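Local structure of carbohydrate oxidase (Microdochium nivale, 3RJ8) at residues Glu27-Arg32 against Glu317-Lys322; Leu33-Thr38 against Gly79-Leu84. The protein oxidises the C1 hydroxyl of mono-, oligo- and polysaccharides to the corresponding lactones with a flavin cofactor, passing the electrons to oxygen to give hydrogen peroxide. All blocks are in the same frame, centred on the assembly; numbering follows the deposited sequence.

Contact 1: residues Glu27-Arg32 against Glu317-Lys322; sequences EPFNIR and ENFYAK. With FAD (flavin-adenine dinucleotide), chain C.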
loop_
_atom_site.group_PDB
_atom_site.type_symbol
_atom_site.label_atom_id
_atom_site.label_comp_id
_atom_site.label_asym_id
_atom_site.label_seq_id
_atom_site.Cartn_x
_atom_site.Cartn_y
_atom_site.Cartn_z
ATOM N N GLU A 27 1.400 16.772 -10.747
ATOM C CA GLU A 27 2.633 16.375 -10.098
ATOM C C GLU A 27 2.576 14.947 -9.508
ATOM O O GLU A 27 1.762 14.670 -8.617
ATOM C CB GLU A 27 3.021 17.393 -9.019
ATOM C CG GLU A 27 4.454 17.234 -8.544
ATOM C CD GLU A 27 4.867 18.301 -7.544
ATOM O OE1 GLU A 27 4.012 18.757 -6.732
ATOM O OE2 GLU A 27 6.066 18.682 -7.573
ATOM N N PRO A 28 3.448 14.046 -10.003
ATOM C CA PRO A 28 3.498 12.680 -9.459
ATOM C C PRO A 28 4.119 12.686 -8.068
ATOM O O PRO A 28 4.942 13.575 -7.774
ATOM C CB PRO A 28 4.436 11.957 -10.431
ATOM C CG PRO A 28 5.375 13.073 -10.945
ATOM C CD PRO A 28 4.492 14.290 -11.027
ATOM N N PHE A 29 3.754 11.722 -7.215
ATOM C CA PHE A 29 4.491 11.572 -5.952
ATOM C C PHE A 29 5.959 11.189 -6.233
ATOM O O PHE A 29 6.877 11.734 -5.617
ATOM C CB PHE A 29 3.833 10.591 -4.970
ATOM C CG PHE A 29 4.721 10.228 -3.801
ATOM C CD1 PHE A 29 4.977 11.159 -2.779
ATOM C CD2 PHE A 29 5.340 8.980 -3.740
ATOM C CE1 PHE A 29 5.815 10.830 -1.709
ATOM C CE2 PHE A 29 6.181 8.647 -2.672
ATOM C CZ PHE A 29 6.411 9.570 -1.653
ATOM N N ASN A 30 6.163 10.264 -7.167
ATOM C CA ASN A 30 7.495 9.904 -7.627
ATOM C C ASN A 30 7.869 10.730 -8.868
ATOM O O ASN A 30 7.453 10.399 -9.998
ATOM C CB ASN A 30 7.584 8.400 -7.908
ATOM C CG ASN A 30 9.019 7.910 -8.023
ATOM O OD1 ASN A 30 9.957 8.715 -8.064
ATOM N ND2 ASN A 30 9.203 6.593 -8.067
ATOM N N ILE A 31 8.655 11.795 -8.662
ATOM C CA ILE A 31 8.994 12.684 -9.783
ATOM C C ILE A 31 9.974 12.058 -10.793
ATOM O O ILE A 31 10.175 12.600 -11.872
ATOM C CB ILE A 31 9.443 14.115 -9.358
ATOM C CG1 ILE A 31 10.663 14.077 -8.416
ATOM C CG2 ILE A 31 8.276 14.891 -8.794
ATOM C CD1 ILE A 31 11.566 15.314 -8.550
ATOM N N ARG A 32 10.565 10.919 -10.433
ATOM C CA ARG A 32 11.205 10.047 -11.404
ATOM C C ARG A 32 10.241 9.691 -12.545
ATOM O O ARG A 32 10.680 9.512 -13.675
ATOM C CB ARG A 32 11.689 8.753 -10.729
ATOM C CG ARG A 32 12.559 7.900 -11.615
ATOM C CD ARG A 32 13.206 6.735 -10.893
ATOM N NE ARG A 32 12.355 5.548 -10.786
ATOM C CZ ARG A 32 12.005 4.751 -11.798
ATOM N NH1 ARG A 32 11.245 3.691 -11.551
ATOM N NH2 ARG A 32 12.394 5.006 -13.058
ATOM N N GLU A 317 8.956 12.851 -3.967
ATOM C CA GLU A 317 10.249 12.192 -3.822
ATOM C C GLU A 317 10.723 11.664 -5.180
ATOM O O GLU A 317 9.983 11.711 -6.167
ATOM C CB GLU A 317 10.158 11.073 -2.768
ATOM C CG GLU A 317 9.954 11.606 -1.334
ATOM C CD GLU A 317 9.819 10.521 -0.268
ATOM O OE1 GLU A 317 10.517 9.471 -0.340
ATOM O OE2 GLU A 317 9.010 10.729 0.667
ATOM N N ASN A 318 11.952 11.160 -5.218
ATOM C CA ASN A 318 12.613 10.756 -6.446
ATOM C C ASN A 318 13.357 9.440 -6.207
ATOM O O ASN A 318 14.487 9.424 -5.681
ATOM C CB ASN A 318 13.568 11.879 -6.874
ATOM C CG ASN A 318 14.334 11.566 -8.152
ATOM O OD1 ASN A 318 13.842 10.876 -9.054
ATOM N ND2 ASN A 318 15.557 12.095 -8.234
ATOM N N PHE A 319 12.724 8.326 -6.582
ATOM C CA PHE A 319 13.148 7.041 -6.056
ATOM C C PHE A 319 12.774 5.871 -6.930
ATOM O O PHE A 319 11.959 6.001 -7.832
ATOM C CB PHE A 319 12.563 6.827 -4.652
ATOM C CG PHE A 319 11.062 6.643 -4.633
ATOM C CD1 PHE A 319 10.501 5.366 -4.580
ATOM C CD2 PHE A 319 10.208 7.747 -4.651
ATOM C CE1 PHE A 319 9.107 5.190 -4.553
ATOM C CE2 PHE A 319 8.827 7.584 -4.617
ATOM C CZ PHE A 319 8.273 6.307 -4.566
ATOM N N TYR A 320 13.385 4.730 -6.621
ATOM C CA TYR A 320 12.975 3.424 -7.106
ATOM C C TYR A 320 12.655 2.549 -5.875
ATOM O O TYR A 320 13.225 2.746 -4.789
ATOM C CB TYR A 320 14.106 2.805 -7.934
ATOM C CG TYR A 320 13.777 1.456 -8.544
ATOM C CD1 TYR A 320 12.652 1.285 -9.372
ATOM C CD2 TYR A 320 14.583 0.348 -8.300
ATOM C CE1 TYR A 320 12.352 0.049 -9.940
ATOM C CE2 TYR A 320 14.291 -0.892 -8.850
ATOM C CZ TYR A 320 13.176 -1.039 -9.674
ATOM O OH TYR A 320 12.898 -2.283 -10.220
ATOM N N ALA A 321 11.747 1.596 -6.029
ATOM C CA ALA A 321 11.402 0.683 -4.940
ATOM C C ALA A 321 11.085 -0.718 -5.460
ATOM O O ALA A 321 10.647 -0.888 -6.624
ATOM C CB ALA A 321 10.209 1.225 -4.131
ATOM N N LYS A 322 11.302 -1.709 -4.598
ATOM C CA LYS A 322 10.943 -3.103 -4.888
ATOM C C LYS A 322 10.341 -3.744 -3.663
ATOM O O LYS A 322 10.402 -3.202 -2.552
ATOM C CB LYS A 322 12.156 -3.911 -5.336
ATOM C CG LYS A 322 12.817 -3.417 -6.612
ATOM C CD LYS A 322 13.940 -4.366 -7.058
ATOM C CE LYS A 322 13.420 -5.542 -7.878
ATOM N NZ LYS A 322 13.132 -5.083 -9.269
HETATM P PA FAD C . -2.764 6.269 -6.650
HETATM O O1A FAD C . -3.749 7.429 -6.677
HETATM O O2A FAD C . -1.454 6.556 -7.348
HETATM O O5B FAD C . -3.464 4.925 -7.198
HETATM C C5B FAD C . -2.813 3.671 -7.198
HETATM C C4B FAD C . -3.631 2.728 -8.077
HETATM O O4B FAD C . -4.989 2.732 -7.648
HETATM C C3B FAD C . -3.648 3.162 -9.539
HETATM O O3B FAD C . -3.747 2.019 -10.344
HETATM C C2B FAD C . -4.962 3.905 -9.636
HETATM O O2B FAD C . -5.469 3.999 -10.942
HETATM C C1B FAD C . -5.842 3.097 -8.711
HETATM N N9A FAD C . -6.951 3.883 -8.172
HETATM C C8A FAD C . -6.885 5.127 -7.583
HETATM N N7A FAD C . -8.126 5.481 -7.218
HETATM C C5A FAD C . -8.986 4.478 -7.534
HETATM C C6A FAD C . -10.368 4.310 -7.384
HETATM N N6A FAD C . -11.134 5.242 -6.814
HETATM N N1A FAD C . -10.951 3.136 -7.825
HETATM C C2A FAD C . -10.200 2.147 -8.408
HETATM N N3A FAD C . -8.840 2.330 -8.570
HETATM C C4A FAD C . -8.247 3.469 -8.138
HETATM N N1 FAD C . 1.609 0.828 1.630
HETATM C C2 FAD C . 1.242 0.002 2.671
HETATM O O2 FAD C . 0.614 -1.041 2.470
HETATM N N3 FAD C . 1.462 0.459 3.955
HETATM C C4 FAD C . 2.178 1.585 4.286
HETATM O O4 FAD C . 2.171 1.989 5.444
HETATM C C4X FAD C . 2.489 2.507 3.139
HETATM N N5 FAD C . 3.163 3.614 3.340
HETATM C C5X FAD C . 3.321 4.509 2.305
HETATM C C6 FAD C . 3.795 5.816 2.567
HETATM C C7 FAD C . 3.956 6.698 1.515
HETATM C C7M FAD C . 4.576 8.072 1.769
HETATM C C8 FAD C . 3.627 6.307 0.177
HETATM C C8M FAD C . 3.721 7.297 -0.972
HETATM C C9 FAD C . 3.102 5.056 -0.069
HETATM C C9A FAD C . 2.963 4.131 0.986
HETATM N N10 FAD C . 2.450 2.833 0.775
HETATM C C10 FAD C . 2.120 2.046 1.833
HETATM C "C1'" FAD C . 2.121 2.349 -0.604
HETATM C "C2'" FAD C . 0.695 2.759 -0.932
HETATM O "O2'" FAD C . -0.194 2.047 -0.094
HETATM C "C3'" FAD C . 0.387 2.565 -2.411
HETATM O "O3'" FAD C . 1.223 3.452 -3.139
HETATM C "C4'" FAD C . -1.087 2.844 -2.720
HETATM O "O4'" FAD C . -1.427 2.229 -3.937
HETATM C "C5'" FAD C . -1.347 4.352 -2.756
HETATM O "O5'" FAD C . -2.670 4.652 -3.106
HETATM P P FAD C . -3.028 6.080 -3.762
HETATM O O1P FAD C . -4.523 6.245 -3.814
HETATM O O2P FAD C . -2.392 7.207 -2.983
HETATM O O3P FAD C . -2.322 5.851 -5.173
#
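Phe29 O and Ile31 N bond to the N and O of Glu317, a single beta bridge that puts the CA atoms of Asn30 and Glu317 5.2 Å apart beside strand 318-326. Between these backbone bonds Asn30 forms an Asx turn: its OD1 accepts from Arg32 N at 3.3 Å and, from the opposite face of the carboxamide, from Phe319 N at 3.2 Å. With CG anti to the backbone N (chi1 -164°), the amide lies almost parallel to the Phe319 ring, planes 4° apart, and ND2 sits over the ring centre. ND2 donates to Phe319 O (2.8 Å), while its bond to Tyr72 O helps fix the amide flip. A leucine here would probably leave Phe319 N without its acceptor, Phe319 O with one donor fewer and the turn without its closing bond. Glu317 brings OE2 to the edge of the Phe29 ring, its OE1 being taken by Tyr389. Phe29 faces the flavin of this FAD-linked oxidase, CE2 lying 3.3 Å from the ring methyl C8M. The Arg32 chain bends at chi3 (84°), and NE, with Phe319 O in the guanidinium plane, donates to that oxygen at 3.0 Å, on the face opposite Asn30 ND2.

Contact 2: residues Leu33-Thr38 against Gly79-Leu84; sequences LPYIPT and GENGHL. With K (potassium ion), chain G.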
loop_
_atom_site.group_PDB
_atom_site.type_symbol
_atom_site.label_atom_id
_atom_site.label_comp_id
_atom_site.label_asym_id
_atom_site.label_seq_id
_atom_site.Cartn_x
_atom_site.Cartn_y
_atom_site.Cartn_z
ATOM N N LEU A 33 8.939 9.567 -12.265
ATOM C CA LEU A 33 7.998 9.237 -13.348
ATOM C C LEU A 33 6.843 10.245 -13.530
ATOM O O LEU A 33 5.738 10.010 -13.059
ATOM C CB LEU A 33 7.493 7.788 -13.212
ATOM C CG LEU A 33 8.554 6.678 -13.031
ATOM C CD1 LEU A 33 7.969 5.429 -12.409
ATOM C CD2 LEU A 33 9.279 6.333 -14.338
ATOM N N PRO A 34 7.109 11.379 -14.217
ATOM C CA PRO A 34 6.012 12.263 -14.605
ATOM C C PRO A 34 5.326 11.719 -15.857
ATOM O O PRO A 34 5.983 11.145 -16.731
ATOM C CB PRO A 34 6.729 13.574 -14.939
ATOM C CG PRO A 34 8.029 13.128 -15.534
ATOM C CD PRO A 34 8.406 11.871 -14.732
ATOM N N TYR A 35 4.012 11.868 -15.931
ATOM C CA TYR A 35 3.308 11.562 -17.178
ATOM C C TYR A 35 2.362 12.693 -17.505
ATOM O O TYR A 35 1.967 13.453 -16.616
ATOM C CB TYR A 35 2.560 10.221 -17.116
ATOM C CG TYR A 35 3.461 9.019 -17.054
ATOM C CD1 TYR A 35 3.507 8.218 -15.910
ATOM C CD2 TYR A 35 4.291 8.691 -18.125
ATOM C CE1 TYR A 35 4.346 7.092 -15.845
ATOM C CE2 TYR A 35 5.132 7.579 -18.073
ATOM C CZ TYR A 35 5.152 6.783 -16.930
ATOM O OH TYR A 35 5.983 5.696 -16.876
ATOM N N ILE A 36 2.016 12.805 -18.780
ATOM C CA ILE A 36 1.199 13.900 -19.248
ATOM C C ILE A 36 -0.163 13.374 -19.718
ATOM O O ILE A 36 -0.279 12.870 -20.828
ATOM C CB ILE A 36 1.943 14.678 -20.376
ATOM C CG1 ILE A 36 3.388 14.962 -19.956
ATOM C CG2 ILE A 36 1.205 15.960 -20.753
ATOM C CD1 ILE A 36 4.198 15.656 -21.001
ATOM N N PRO A 37 -1.206 13.496 -18.873
ATOM C CA PRO A 37 -2.526 13.052 -19.328
ATOM C C PRO A 37 -3.055 13.980 -20.413
ATOM O O PRO A 37 -2.587 15.121 -20.549
ATOM C CB PRO A 37 -3.393 13.157 -18.061
ATOM C CG PRO A 37 -2.422 13.392 -16.929
ATOM C CD PRO A 37 -1.278 14.113 -17.536
ATOM N N THR A 38 -4.006 13.505 -21.203
ATOM C CA THR A 38 -4.563 14.372 -22.222
ATOM C C THR A 38 -5.453 15.478 -21.602
ATOM O O THR A 38 -5.605 16.571 -22.165
ATOM C CB THR A 38 -5.260 13.576 -23.338
ATOM O OG1 THR A 38 -5.547 14.465 -24.419
ATOM C CG2 THR A 38 -6.549 12.937 -22.845
ATOM N N GLY A 79 0.455 5.158 -16.261
ATOM C CA GLY A 79 1.748 4.518 -16.433
ATOM C C GLY A 79 2.364 4.830 -17.775
ATOM O O GLY A 79 3.252 4.108 -18.240
ATOM N N GLU A 80 1.894 5.926 -18.375
ATOM C CA GLU A 80 2.227 6.356 -19.747
ATOM C C GLU A 80 1.486 7.675 -20.011
ATOM O O GLU A 80 0.573 8.018 -19.272
ATOM C CB GLU A 80 1.802 5.305 -20.779
ATOM C CG GLU A 80 0.308 5.082 -20.823
ATOM C CD GLU A 80 -0.128 4.064 -21.856
ATOM O OE1 GLU A 80 0.742 3.450 -22.515
ATOM O OE2 GLU A 80 -1.357 3.875 -22.001
ATOM N N ASN A 81 1.884 8.406 -21.050
ATOM C CA ASN A 81 1.179 9.621 -21.465
ATOM C C ASN A 81 -0.123 9.317 -22.188
ATOM O O ASN A 81 -0.242 8.276 -22.827
ATOM C CB ASN A 81 2.056 10.453 -22.399
ATOM C CG ASN A 81 3.355 10.906 -21.753
ATOM O OD1 ASN A 81 3.413 11.143 -20.548
ATOM N ND2 ASN A 81 4.402 11.058 -22.568
ATOM N N GLY A 82 -1.099 10.223 -22.082
ATOM C CA GLY A 82 -2.269 10.219 -22.988
ATOM C C GLY A 82 -3.619 9.713 -22.491
ATOM O O GLY A 82 -4.579 9.601 -23.274
ATOM N N HIS A 83 -3.701 9.394 -21.203
ATOM C CA HIS A 83 -4.954 8.936 -20.617
ATOM C C HIS A 83 -5.785 10.120 -20.199
ATOM O O HIS A 83 -5.269 11.227 -19.976
ATOM C CB HIS A 83 -4.690 8.103 -19.362
ATOM C CG HIS A 83 -4.120 6.750 -19.640
ATOM N ND1 HIS A 83 -4.471 5.634 -18.911
ATOM C CD2 HIS A 83 -3.229 6.332 -20.565
ATOM C CE1 HIS A 83 -3.816 4.587 -19.377
ATOM N NE2 HIS A 83 -3.062 4.982 -20.385
ATOM N N LEU A 84 -7.078 9.874 -20.068
ATOM C CA LEU A 84 -7.919 10.739 -19.279
ATOM C C LEU A 84 -7.636 10.407 -17.796
ATOM O O LEU A 84 -7.765 9.260 -17.379
ATOM C CB LEU A 84 -9.398 10.537 -19.645
ATOM C CG LEU A 84 -10.413 11.330 -18.802
ATOM C CD1 LEU A 84 -10.097 12.833 -18.790
ATOM C CD2 LEU A 84 -11.837 11.080 -19.278
HETATM K K K G . -0.653 14.023 -23.411
#
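Three hydrogen bonds between Ile36-Thr38 and Asn81-His83 join the loop before strand 39-42 to a loop of the FAD-binding domain. Two are purely backbone: Gly82 N gives to Ile36 O at 3.0 Å, and Thr38 N to His83 O at 2.9 Å. The third borrows a side chain, Asn81 OD1 taking Ile36 N at 2.8 Å, with the donor above the carbonyl plane. Asn81 CG stands anti to its own carbonyl carbon (chi1 -61°), which brings the amide alongside Ile36, and the same OD1 meets the edge of the Tyr35 ring. Metal coordination adds to the polar set: Ile36 O, already holding Gly82 N, also binds a potassium ion at 2.9 Å. Among the van der Waals contacts, Tyr35 lays one ring face on the Gly79-Glu80 peptide, Glu80 N standing 3.4 Å above the ring centre. Farther along, Pro37 CB rests against His83 O. Within 79-84, His83 NE2 donates to the anti lone pair of Glu80 OE2 at 2.6 Å; His83 ND1 is held by Ser64. The segments lead into the parallel neighbours 39-42 and 84-87, and the backbone of Leu84 hydrogen-bonds to Lys62 and Ser64, at the start of strand 63-66, while its side chain packs on helix 2-9.

Leaving helix 20-25, the chain runs through a long loop before strand 39-42, and this one loop supplies the first segment of both contacts. Residues 33-38 pair with 79-84, so contact 2 closes the shorter loop, spanning strand 39-42, helix 46-58 and strand 63-66, the two strands belonging to the three-stranded parallel sheet. Contact 1 closes a far longer one, returning only at strand 318-326 of the eight-stranded antiparallel sheet, and contact 2 lies wholly within that span. Their centres are about 15 Å apart, and the two meet directly where Pro28 CB packs on Leu33 O at 3.5 Å. This loop thus ties the parallel sheet of the FAD-binding region to the large antiparallel sheet.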